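Local coordinates for protein N-isopropylammelide isopropylaminohydrolase (Burkholderia multivorans ATCC 17616, PDB 6NBO) that belongs to the amidohydrolase family of metal-dependent hydrolases, with a TIM-barrel fold and bound zinc, at residues Asp143-Leu148 with Ile154-Phe159; Asp176-Gly181 with Glu209-Gly214. All blocks are in the same frame, centred on the assembly; numbering follows the deposited sequence.

Contact 1. Residues Asp143-Leu148 with Ile154-Phe159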
ATOM      1  N   ASP A 143      16.049  -2.155   8.516  1.00 31.80           N
ATOM      2  CA  ASP A 143      17.000  -1.047   8.602  1.00 33.49           C
ATOM      3  C   ASP A 143      16.426   0.203   7.956  1.00 30.65           C
ATOM      4  O   ASP A 143      16.508   1.306   8.514  1.00 31.76           O
ATOM      5  CB  ASP A 143      18.324  -1.398   7.909  1.00 32.98           C
ATOM      6  CG  ASP A 143      19.132  -2.457   8.641  1.00 42.26           C
ATOM      7  OD1 ASP A 143      18.882  -2.711   9.836  1.00 41.02           O
ATOM      8  OD2 ASP A 143      20.042  -3.024   7.999  1.00 39.70           O
ATOM      9  N   THR A 144      15.885   0.052   6.744  1.00 28.30           N
ATOM     10  CA  THR A 144      15.280   1.186   6.055  1.00 27.21           C
ATOM     11  C   THR A 144      14.159   1.796   6.887  1.00 30.00           C
ATOM     12  O   THR A 144      14.074   3.023   7.020  1.00 29.30           O
ATOM     13  CB  THR A 144      14.757   0.746   4.689  1.00 31.25           C
ATOM     14  OG1 THR A 144      15.860   0.560   3.798  1.00 28.18           O
ATOM     15  CG2 THR A 144      13.812   1.796   4.107  1.00 30.19           C
ATOM     16  N   ARG A 145      13.298   0.954   7.467  1.00 24.71           N
ATOM     17  CA  ARG A 145      12.204   1.458   8.295  1.00 24.91           C
ATOM     18  C   ARG A 145      12.726   2.258   9.490  1.00 26.20           C
ATOM     19  O   ARG A 145      12.189   3.323   9.814  1.00 29.75           O
ATOM     20  CB  ARG A 145      11.330   0.299   8.760  1.00 25.40           C
ATOM     21  CG  ARG A 145      10.219   0.695   9.723  1.00 28.93           C
ATOM     22  CD  ARG A 145       9.156  -0.395   9.808  1.00 29.39           C
ATOM     23  NE  ARG A 145       9.465  -1.462  10.765  1.00 29.50           N
ATOM     24  CZ  ARG A 145       8.653  -2.496  10.981  1.00 30.34           C
ATOM     25  NH1 ARG A 145       7.524  -2.572  10.294  1.00 24.78           N
ATOM     26  NH2 ARG A 145       8.957  -3.446  11.866  1.00 28.39           N
ATOM     27  N   GLU A 146      13.775   1.766  10.155  1.00 26.79           N
ATOM     28  CA  GLU A 146      14.335   2.502  11.281  1.00 29.51           C
ATOM     29  C   GLU A 146      14.921   3.843  10.841  1.00 31.36           C
ATOM     30  O   GLU A 146      14.746   4.860  11.524  1.00 28.87           O
ATOM     31  CB  GLU A 146      15.394   1.656  11.989  1.00 34.66           C
ATOM     32  CG  GLU A 146      15.982   2.334  13.221  1.00 43.42           C
ATOM     33  CD  GLU A 146      14.936   2.621  14.293  1.00 63.10           C
ATOM     34  OE1 GLU A 146      13.923   1.889  14.358  1.00 64.35           O
ATOM     35  OE2 GLU A 146      15.127   3.585  15.068  1.00 68.59           O
ATOM     36  N   THR A 147      15.631   3.865   9.707  1.00 27.00           N
ATOM     37  CA  THR A 147      16.169   5.126   9.191  1.00 31.83           C
ATOM     38  C   THR A 147      15.069   6.153   8.940  1.00 29.52           C
ATOM     39  O   THR A 147      15.279   7.358   9.150  1.00 30.91           O
ATOM     40  CB  THR A 147      16.960   4.870   7.902  1.00 36.39           C
ATOM     41  OG1 THR A 147      18.120   4.090   8.210  1.00 32.38           O
ATOM     42  CG2 THR A 147      17.413   6.180   7.248  1.00 35.65           C
ATOM     43  N   LEU A 148      13.889   5.701   8.510  1.00 28.94           N
ATOM     44  CA  LEU A 148      12.786   6.583   8.156  1.00 27.87           C
ATOM     45  C   LEU A 148      11.752   6.730   9.272  1.00 32.20           C
ATOM     46  O   LEU A 148      10.642   7.202   9.009  1.00 27.30           O
ATOM     47  CB  LEU A 148      12.118   6.079   6.874  1.00 26.18           C
ATOM     48  CG  LEU A 148      13.033   6.076   5.645  1.00 25.41           C
ATOM     49  CD1 LEU A 148      12.285   5.496   4.466  1.00 27.24           C
ATOM     50  CD2 LEU A 148      13.505   7.500   5.329  1.00 25.92           C
ATOM     51  N   ILE A 154       5.900   2.309   7.851  1.00 22.17           N
ATOM     52  CA  ILE A 154       6.034   1.188   6.930  1.00 22.17           C
ATOM     53  C   ILE A 154       5.517  -0.064   7.626  1.00 25.50           C
ATOM     54  O   ILE A 154       6.047  -0.450   8.673  1.00 25.11           O
ATOM     55  CB  ILE A 154       7.491   0.996   6.459  1.00 23.36           C
ATOM     56  CG1 ILE A 154       8.008   2.267   5.768  1.00 20.17           C
ATOM     57  CG2 ILE A 154       7.579  -0.200   5.489  1.00 24.74           C
ATOM     58  CD1 ILE A 154       9.484   2.154   5.276  1.00 24.31           C
ATOM     59  N   GLN A 155       4.471  -0.672   7.057  1.00 22.84           N
ATOM     60  CA  GLN A 155       4.026  -2.006   7.440  1.00 25.48           C
ATOM     61  C   GLN A 155       4.761  -3.027   6.584  1.00 22.81           C
ATOM     62  O   GLN A 155       4.898  -2.843   5.374  1.00 23.53           O
ATOM     63  CB  GLN A 155       2.511  -2.164   7.246  1.00 20.07           C
ATOM     64  CG  GLN A 155       1.660  -1.277   8.156  1.00 25.25           C
ATOM     65  CD  GLN A 155       0.175  -1.373   7.828  1.00 24.71           C
ATOM     66  OE1 GLN A 155      -0.220  -1.957   6.816  1.00 25.40           O
ATOM     67  NE2 GLN A 155      -0.648  -0.795   8.683  1.00 22.53           N
ATOM     68  N   ILE A 156       5.231  -4.105   7.207  1.00 21.23           N
ATOM     69  CA  ILE A 156       5.999  -5.135   6.500  1.00 20.28           C
ATOM     70  C   ILE A 156       5.220  -6.449   6.522  1.00 26.64           C
ATOM     71  O   ILE A 156       4.868  -6.945   7.600  1.00 24.62           O
ATOM     72  CB  ILE A 156       7.391  -5.324   7.128  1.00 22.35           C
ATOM     73  CG1 ILE A 156       8.258  -4.070   6.898  1.00 23.24           C
ATOM     74  CG2 ILE A 156       8.053  -6.575   6.551  1.00 19.75           C
ATOM     75  CD1 ILE A 156       9.536  -4.044   7.748  1.00 27.48           C
ATOM     76  N   VAL A 157       4.982  -7.021   5.339  1.00 23.85           N
ATOM     77  CA  VAL A 157       4.361  -8.332   5.185  1.00 23.34           C
ATOM     78  C   VAL A 157       5.458  -9.345   4.874  1.00 23.38           C
ATOM     79  O   VAL A 157       6.156  -9.215   3.862  1.00 23.18           O
ATOM     80  CB  VAL A 157       3.313  -8.335   4.059  1.00 21.66           C
ATOM     81  CG1 VAL A 157       2.560  -9.673   4.058  1.00 22.99           C
ATOM     82  CG2 VAL A 157       2.347  -7.167   4.201  1.00 19.65           C
ATOM     83  N   ALA A 158       5.594 -10.373   5.712  1.00 21.80           N
ATOM     84  CA  ALA A 158       6.578 -11.435   5.477  1.00 24.25           C
ATOM     85  C   ALA A 158       6.045 -12.365   4.392  1.00 23.67           C
ATOM     86  O   ALA A 158       5.111 -13.135   4.641  1.00 24.28           O
ATOM     87  CB  ALA A 158       6.848 -12.199   6.773  1.00 21.26           C
ATOM     88  N   PHE A 159       6.644 -12.315   3.196  1.00 25.70           N
ATOM     89  CA  PHE A 159       6.058 -12.908   1.989  1.00 24.23           C
ATOM     90  C   PHE A 159       6.864 -14.114   1.503  1.00 19.93           C
ATOM     91  O   PHE A 159       7.963 -13.941   0.950  1.00 23.80           O
ATOM     92  CB  PHE A 159       5.977 -11.840   0.891  1.00 24.68           C
ATOM     93  CG  PHE A 159       5.400 -12.324  -0.419  1.00 22.93           C
ATOM     94  CD1 PHE A 159       4.188 -13.009  -0.455  1.00 24.25           C
ATOM     95  CD2 PHE A 159       6.053 -12.060  -1.618  1.00 26.58           C
ATOM     96  CE1 PHE A 159       3.648 -13.449  -1.660  1.00 27.26           C
ATOM     97  CE2 PHE A 159       5.524 -12.493  -2.829  1.00 28.90           C
ATOM     98  CZ  PHE A 159       4.315 -13.198  -2.845  1.00 27.92           C
TER
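The flat guanidinium of Arg145 has the methyl CD1 of Ile156 over one face and the carbonyl oxygen of Ile154 at its edge. Ile156 CD1 stands 3.5 Å above the plane, displaced toward the rim, and comes closest at NH1 of Arg145, 3.6 Å away. At the edge, Arg145 NH1 donates to Ile154 O over 3.1 Å, fairly straight with an angle of 156° at the hydrogen; the oxygen lies close to the guanidinium plane, and the donor is tilted from that of the carbonyl. Both segments belong to one beta-alpha-beta unit of the TIM barrel, in which helix 136-147 follows strand 120-128 and leads into strand 153-159. Helix and strand run nearly antiparallel, with the two short axes 9.7 Å apart.

Arg145 reaches the strand because CG lies anti to the backbone N (chi1 175°) while the chain bends at chi3 (85°). The first torsion carries it off the helix, and the bend turns the guanidinium along the strand toward Ile156. On the way Arg145 CD passes 4.0 Å from Ile154 CB, the two side chains running in opposite directions. Further partners fix the rotation of the group: NH1 also forms a salt bridge with Asp183 OD2, and NH2 is hydrogen-bonded to Gly181 O. Asp183 OD2 in turn accepts from the backbone N of Ile156, so the same carboxylate oxygen stands between the arginine side chain and the strand.

Beyond the arginine the interface is apolar and looser. Helix 104-117 flanks Leu148 through Leu109 and Ala112, while Leu148 CD1 meets the CD1 methyl of Ile154 at 4.4 Å.

Contact 2. Residues Asp176-Gly181 with Glu209-Gly214. With EDO (1,2-ethanediol), chain K.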
ATOM      1  N   ASP A 176       9.808 -16.740  12.569  1.00 28.79           N
ATOM      2  CA  ASP A 176      10.954 -15.906  12.930  1.00 31.42           C
ATOM      3  C   ASP A 176      10.811 -14.498  12.373  1.00 27.19           C
ATOM      4  O   ASP A 176      11.216 -13.526  13.019  1.00 26.58           O
ATOM      5  CB  ASP A 176      12.253 -16.529  12.416  1.00 29.58           C
ATOM      6  CG  ASP A 176      12.600 -17.809  13.129  1.00 38.96           C
ATOM      7  OD1 ASP A 176      11.960 -18.109  14.160  1.00 41.30           O
ATOM      8  OD2 ASP A 176      13.510 -18.514  12.651  1.00 41.91           O
ATOM      9  N   ALA A 177      10.247 -14.366  11.168  1.00 25.41           N
ATOM     10  CA  ALA A 177      10.091 -13.046  10.569  1.00 27.76           C
ATOM     11  C   ALA A 177       9.135 -12.189  11.389  1.00 27.05           C
ATOM     12  O   ALA A 177       9.398 -11.007  11.637  1.00 26.67           O
ATOM     13  CB  ALA A 177       9.587 -13.174   9.126  1.00 22.92           C
ATOM     14  N   LEU A 178       7.997 -12.761  11.787  1.00 22.24           N
ATOM     15  CA  LEU A 178       7.071 -12.024  12.644  1.00 25.42           C
ATOM     16  C   LEU A 178       7.738 -11.635  13.955  1.00 29.31           C
ATOM     17  O   LEU A 178       7.621 -10.489  14.407  1.00 27.18           O
ATOM     18  CB  LEU A 178       5.819 -12.858  12.907  1.00 28.37           C
ATOM     19  CG  LEU A 178       5.031 -13.264  11.665  1.00 27.92           C
ATOM     20  CD1 LEU A 178       3.799 -14.063  12.061  1.00 25.53           C
ATOM     21  CD2 LEU A 178       4.642 -12.050  10.839  1.00 25.25           C
ATOM     22  N   ALA A 179       8.460 -12.570  14.571  1.00 27.89           N
ATOM     23  CA  ALA A 179       9.166 -12.255  15.808  1.00 30.69           C
ATOM     24  C   ALA A 179      10.190 -11.150  15.604  1.00 36.12           C
ATOM     25  O   ALA A 179      10.440 -10.360  16.522  1.00 32.90           O
ATOM     26  CB  ALA A 179       9.849 -13.505  16.355  1.00 31.25           C
ATOM     27  N   ALA A 180      10.793 -11.076  14.423  1.00 32.31           N
ATOM     28  CA  ALA A 180      11.856 -10.106  14.193  1.00 30.67           C
ATOM     29  C   ALA A 180      11.337  -8.727  13.821  1.00 33.52           C
ATOM     30  O   ALA A 180      12.134  -7.789  13.754  1.00 34.89           O
ATOM     31  CB  ALA A 180      12.795 -10.597  13.087  1.00 33.77           C
ATOM     32  N   GLY A 181      10.045  -8.576  13.551  1.00 36.23           N
ATOM     33  CA  GLY A 181       9.550  -7.248  13.270  1.00 35.56           C
ATOM     34  C   GLY A 181       8.604  -7.132  12.094  1.00 34.95           C
ATOM     35  O   GLY A 181       8.004  -6.072  11.900  1.00 32.02           O
ATOM     36  N   GLU A 209      -1.914 -16.623  13.887  1.00 31.68           N
ATOM     37  CA  GLU A 209      -2.634 -16.695  15.154  1.00 37.71           C
ATOM     38  C   GLU A 209      -1.665 -16.781  16.324  1.00 39.58           C
ATOM     39  O   GLU A 209      -1.906 -16.195  17.384  1.00 39.38           O
ATOM     40  CB  GLU A 209      -3.576 -17.900  15.149  1.00 38.57           C
ATOM     41  CG  GLU A 209      -4.390 -18.079  16.422  1.00 59.13           C
ATOM     42  CD  GLU A 209      -5.744 -17.391  16.354  1.00 80.21           C
ATOM     43  OE1 GLU A 209      -5.899 -16.439  15.556  1.00 79.01           O
ATOM     44  OE2 GLU A 209      -6.655 -17.814  17.097  1.00 91.85           O
ATOM     45  N   ARG A 210      -0.558 -17.500  16.139  1.00 34.91           N
ATOM     46  CA  ARG A 210       0.416 -17.653  17.215  0.53 39.00           C
ATOM     47  C   ARG A 210       1.026 -16.317  17.619  1.00 36.33           C
ATOM     48  O   ARG A 210       1.295 -16.089  18.802  1.00 32.53           O
ATOM     49  CB  ARG A 210       1.510 -18.631  16.793  0.53 40.25           C
ATOM     50  CG  ARG A 210       2.749 -18.615  17.681  0.53 50.39           C
ATOM     51  CD  ARG A 210       3.439 -19.967  17.649  0.53 54.24           C
ATOM     52  NE  ARG A 210       3.511 -20.480  16.285  0.53 52.77           N
ATOM     53  CZ  ARG A 210       4.635 -20.617  15.592  0.53 47.36           C
ATOM     54  NH1 ARG A 210       5.805 -20.301  16.138  0.53 51.88           N
ATOM     55  NH2 ARG A 210       4.585 -21.083  14.355  0.53 23.29           N
ATOM     56  N   TYR A 211       1.249 -15.424  16.661  1.00 31.63           N
ATOM     57  CA  TYR A 211       1.808 -14.113  16.948  1.00 33.01           C
ATOM     58  C   TYR A 211       0.742 -13.032  17.027  1.00 33.33           C
ATOM     59  O   TYR A 211       1.081 -11.862  17.223  1.00 32.11           O
ATOM     60  CB  TYR A 211       2.866 -13.756  15.886  1.00 29.53           C
ATOM     61  CG  TYR A 211       4.092 -14.628  16.056  1.00 34.23           C
ATOM     62  CD1 TYR A 211       4.169 -15.876  15.460  1.00 32.13           C
ATOM     63  CD2 TYR A 211       5.142 -14.229  16.884  1.00 38.44           C
ATOM     64  CE1 TYR A 211       5.276 -16.689  15.647  1.00 37.95           C
ATOM     65  CE2 TYR A 211       6.247 -15.028  17.081  1.00 37.99           C
ATOM     66  CZ  TYR A 211       6.313 -16.259  16.466  1.00 41.05           C
ATOM     67  OH  TYR A 211       7.420 -17.054  16.666  1.00 40.94           O
ATOM     68  N   GLY A 212      -0.529 -13.400  16.908  1.00 32.50           N
ATOM     69  CA  GLY A 212      -1.617 -12.438  16.952  1.00 36.35           C
ATOM     70  C   GLY A 212      -1.593 -11.432  15.823  1.00 34.06           C
ATOM     71  O   GLY A 212      -1.971 -10.270  16.021  1.00 30.70           O
ATOM     72  N   ARG A 213      -1.169 -11.849  14.636  1.00 28.11           N
ATOM     73  CA  ARG A 213      -0.995 -10.925  13.525  1.00 28.39           C
ATOM     74  C   ARG A 213      -2.043 -11.171  12.453  1.00 32.29           C
ATOM     75  O   ARG A 213      -2.646 -12.244  12.373  1.00 28.81           O
ATOM     76  CB  ARG A 213       0.394 -11.052  12.892  1.00 31.24           C
ATOM     77  CG  ARG A 213       1.542 -10.986  13.868  1.00 30.25           C
ATOM     78  CD  ARG A 213       1.671  -9.645  14.572  1.00 33.25           C
ATOM     79  NE  ARG A 213       2.756  -9.748  15.541  1.00 35.22           N
ATOM     80  CZ  ARG A 213       4.039  -9.643  15.219  1.00 38.93           C
ATOM     81  NH1 ARG A 213       4.388  -9.405  13.963  1.00 36.55           N
ATOM     82  NH2 ARG A 213       4.971  -9.781  16.147  1.00 38.35           N
ATOM     83  N   GLY A 214      -2.241 -10.153  11.625  1.00 25.79           N
ATOM     84  CA  GLY A 214      -3.064 -10.284  10.448  1.00 24.24           C
ATOM     85  C   GLY A 214      -2.295 -10.880   9.286  1.00 25.69           C
ATOM     86  O   GLY A 214      -1.101 -11.178   9.369  1.00 24.18           O
TER
HETATM   87  C1  EDO K 410      -2.449  -6.563  12.349  1.00 48.62           C
HETATM   88  O1  EDO K 410      -1.886  -7.694  13.004  1.00 37.03           O
HETATM   89  C2  EDO K 410      -3.778  -6.900  11.702  1.00 41.99           C
HETATM   90  O2  EDO K 410      -4.119  -5.773  10.899  1.00 42.18           O
HETATM   91  O   HOH W   1      10.086 -17.599  16.057  1.00 55.05           O
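Apolar contacts centre on Leu178 and the ring of Tyr211. Leu178 CB sits over one face of the ring in a CH-pi contact, 4.3 Å from the centroid and 21° off the normal, while CD1 of the same leucine reaches 3.9 Å from Tyr211 CD1. The tyrosine CG lies beside its backbone N (chi1 -70°), which lays the ring across the leucine and carries its far end toward Ala179; there Ala179 CB approaches Tyr211 CE2 obliquely at 4.0 Å.

The direct hydrogen bonds come from Arg213, whose chain bends at chi2 (-65°) so that the guanidinium turns back to the end of helix 170-180. Arg213 NH2 donates to Leu178 O over 3.2 Å from above the carbonyl plane, and NH1 adds a weak bond. Gly181 N reaches the same oxygen from the opposite face, as part of the Schellman motif that ends this helix; Gly212, also at positive phi, closes helix 197-211 in the same way. Two successive outer helices of the TIM barrel thus meet at their C-terminal ends, with strand 184-188 between them in the chain. A weak bond from Arg213 NE to Tyr211 O, together with another from NH1 to Ala182 O, further restrains the guanidinium.

A water links the two segments on the solvent side: it donates to Asp176 OD1 and is hydrogen-bonded to Tyr211 OH, 2.8 Å away. Next to Arg213, Gly214 N donates to O1 of a 1,2-ethanediol molecule, probably from the crystallisation liquor, at 2.8 Å.

Overall arrangement
Contacts 1 and 2 follow one another along the chain, and their centres lie about 14 Å apart on the same side of the molecule. Strand 153-159 leads into helix 170-180; contact 1 closes before contact 2 opens, with the first part of that helix in between. They also touch directly: the hydrogen bond they share, Arg145 NH2 to Gly181 O, is 2.8 Å long, and the CB atoms of Ala158 and Ala177 pack at 3.7 Å. Neither contact includes a zinc ligand. The side chain of Ile156 in contact 1 is about 13 Å from a zinc ion. Phe159, the last residue of the strand segment, stacks on the metal ligand His218. Strand 215-219, directly after contact 2, carries that histidine.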